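Local coordinates for protein nucleotidyl transferase (Methanothermobacter thermautotrophicus, PDB 6PLJ) that probably transfers nucleotidyl groups and may take part in pseudomurein cell-wall synthesis, at residues Gln133-Pro138 / Asp231-Thr236. Sequence-based numbering, arbitrary orientation.
Sequences QPAVSP and DHFLRT. With EDO (1,2-ethanediol), chain E.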
loop_
_atom_site.group_PDB
_atom_site.type_symbol
_atom_site.label_atom_id
_atom_site.label_comp_id
_atom_site.label_asym_id
_atom_site.label_seq_id
_atom_site.Cartn_x
_atom_site.Cartn_y
_atom_site.Cartn_z
ATOM N N GLN A 133 -2.064 0.111 -5.510
ATOM C CA GLN A 133 -2.321 1.542 -5.484
ATOM C C GLN A 133 -1.103 2.255 -6.080
ATOM O O GLN A 133 -0.352 2.954 -5.376
ATOM C CB GLN A 133 -2.601 1.934 -4.044
ATOM C CG GLN A 133 -3.157 3.327 -3.834
ATOM C CD GLN A 133 -3.438 3.623 -2.370
ATOM O OE1 GLN A 133 -3.357 2.745 -1.518
ATOM N NE2 GLN A 133 -3.770 4.867 -2.078
ATOM N N PRO A 134 -0.913 2.114 -7.400
ATOM C CA PRO A 134 0.356 2.488 -8.020
ATOM C C PRO A 134 0.498 3.954 -8.410
ATOM O O PRO A 134 1.557 4.319 -8.898
ATOM C CB PRO A 134 0.377 1.627 -9.284
ATOM C CG PRO A 134 -1.054 1.550 -9.661
ATOM C CD PRO A 134 -1.761 1.368 -8.350
ATOM N N ALA A 135 -0.537 4.770 -8.229
ATOM C CA ALA A 135 -0.476 6.171 -8.638
ATOM C C ALA A 135 -0.078 7.114 -7.520
ATOM O O ALA A 135 -0.107 8.322 -7.722
ATOM C CB ALA A 135 -1.811 6.605 -9.247
ATOM N N VAL A 136 0.340 6.597 -6.361
ATOM C CA VAL A 136 0.796 7.491 -5.302
ATOM C C VAL A 136 2.176 8.010 -5.699
ATOM O O VAL A 136 3.056 7.231 -6.043
ATOM C CB VAL A 136 0.892 6.838 -3.909
ATOM C CG1 VAL A 136 1.055 7.929 -2.869
ATOM C CG2 VAL A 136 -0.346 6.029 -3.559
ATOM N N SER A 137 2.372 9.320 -5.647
ATOM C CA SER A 137 3.666 9.874 -6.026
ATOM C C SER A 137 4.693 9.662 -4.921
ATOM O O SER A 137 4.354 9.605 -3.743
ATOM C CB SER A 137 3.569 11.366 -6.331
ATOM O OG SER A 137 3.262 12.106 -5.169
ATOM N N PRO A 138 5.967 9.581 -5.305
ATOM C CA PRO A 138 7.043 9.568 -4.311
ATOM C C PRO A 138 6.962 10.735 -3.325
ATOM O O PRO A 138 7.174 10.540 -2.125
ATOM C CB PRO A 138 8.306 9.667 -5.166
ATOM C CG PRO A 138 7.917 9.072 -6.471
ATOM C CD PRO A 138 6.476 9.436 -6.676
ATOM N N ASP A 231 -4.893 5.902 -17.628
ATOM C CA ASP A 231 -5.129 7.172 -18.331
ATOM C C ASP A 231 -4.312 8.316 -17.733
ATOM O O ASP A 231 -3.787 9.170 -18.468
ATOM C CB ASP A 231 -6.616 7.532 -18.335
ATOM C CG ASP A 231 -7.442 6.640 -19.261
ATOM O OD1 ASP A 231 -6.875 5.898 -20.093
ATOM O OD2 ASP A 231 -8.676 6.682 -19.125
ATOM N N HIS A 232 -4.200 8.339 -16.410
ATOM C CA HIS A 232 -3.362 9.332 -15.731
ATOM C C HIS A 232 -1.887 9.195 -16.112
ATOM O O HIS A 232 -1.225 10.193 -16.399
ATOM C CB HIS A 232 -3.538 9.192 -14.224
ATOM C CG HIS A 232 -2.478 9.853 -13.410
ATOM N ND1 HIS A 232 -2.337 11.216 -13.335
ATOM C CD2 HIS A 232 -1.543 9.331 -12.586
ATOM C CE1 HIS A 232 -1.347 11.510 -12.508
ATOM N NE2 HIS A 232 -0.845 10.379 -12.045
ATOM N N PHE A 233 -1.396 7.954 -16.087
ATOM C CA PHE A 233 -0.013 7.637 -16.458
ATOM C C PHE A 233 0.275 8.040 -17.914
ATOM O O PHE A 233 1.300 8.677 -18.186
ATOM C CB PHE A 233 0.287 6.148 -16.210
ATOM C CG PHE A 233 0.787 5.845 -14.814
ATOM C CD1 PHE A 233 -0.027 6.019 -13.710
ATOM C CD2 PHE A 233 2.078 5.377 -14.614
ATOM C CE1 PHE A 233 0.436 5.755 -12.435
ATOM C CE2 PHE A 233 2.544 5.100 -13.343
ATOM C CZ PHE A 233 1.722 5.284 -12.252
ATOM N N LEU A 234 -0.640 7.720 -18.828
ATOM C CA LEU A 234 -0.501 8.112 -20.253
ATOM C C LEU A 234 -0.428 9.639 -20.416
ATOM O O LEU A 234 0.305 10.137 -21.277
ATOM C CB LEU A 234 -1.634 7.538 -21.109
ATOM C CG LEU A 234 -1.573 6.029 -21.356
ATOM C CD1 LEU A 234 -2.894 5.507 -21.890
ATOM C CD2 LEU A 234 -0.437 5.667 -22.307
ATOM N N ARG A 235 -1.164 10.385 -19.590
ATOM C CA ARG A 235 -1.126 11.857 -19.650
ATOM C C ARG A 235 0.176 12.440 -19.154
ATOM O O ARG A 235 0.697 13.372 -19.764
ATOM C CB ARG A 235 -2.229 12.504 -18.822
ATOM C CG ARG A 235 -3.575 12.547 -19.486
ATOM C CD ARG A 235 -4.475 13.508 -18.723
ATOM N NE ARG A 235 -4.730 13.047 -17.356
ATOM C CZ ARG A 235 -5.672 12.166 -16.999
ATOM N NH1 ARG A 235 -5.799 11.836 -15.723
ATOM N NH2 ARG A 235 -6.481 11.610 -17.891
ATOM N N THR A 236 0.680 11.908 -18.040
ATOM C CA THR A 236 1.840 12.467 -17.353
ATOM C C THR A 236 3.155 11.816 -17.795
ATOM O O THR A 236 4.197 12.087 -17.193
ATOM C CB THR A 236 1.678 12.336 -15.828
ATOM O OG1 THR A 236 1.532 10.953 -15.481
ATOM C CG2 THR A 236 0.445 13.099 -15.356
HETATM C C1 EDO E . -11.216 4.044 -20.236
HETATM O O1 EDO E . -9.980 4.732 -20.439
HETATM C C2 EDO E . -11.889 4.609 -18.995
HETATM O O2 EDO E . -10.902 5.258 -18.182
HETATM O O HOH W 1 0.602 10.030 -9.703
#
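Pro134 and Ala135, in the type I beta turn from Gln133 to Val136, meet the last turns of helix 223-236 at His232 and Phe233. The CA atoms of Ala135 and Phe233, 8.0 Å apart, are the closest CA pair across the two segments. In the conformer described, one of two, Phe233 meets the turn with its ring edge, a provisional contact: CZ stands 3.5 Å from Pro134 O and CE1 3.9 Å from Ala135 CA, both near the ring plane. His232 has its CG anti to the backbone N (chi1 163°), which places the imidazole so that NE2 reaches a bridging water. This water donates to Ala135 O at 2.7 Å and hydrogen-bonds His232 NE2 at 2.8 Å. Ile215 touches both Ala135 and His232, while Leu57 touches Pro134 and Phe233. Asp231 OD2 accepts hydrogen bonds from both hydroxyls of a 1,2-ethanediol, probably from the crystallisation liquor, with O1 at 2.7 Å; an alanine here would probably leave both diol hydroxyls without their shared acceptor. One water bridge, with a small and less certain contact of ring edge against backbone and one methyl, thus joins helix 223-236 to the loop between strand 125-130 and helix 138-147 and gives Ala135 O a polar partner.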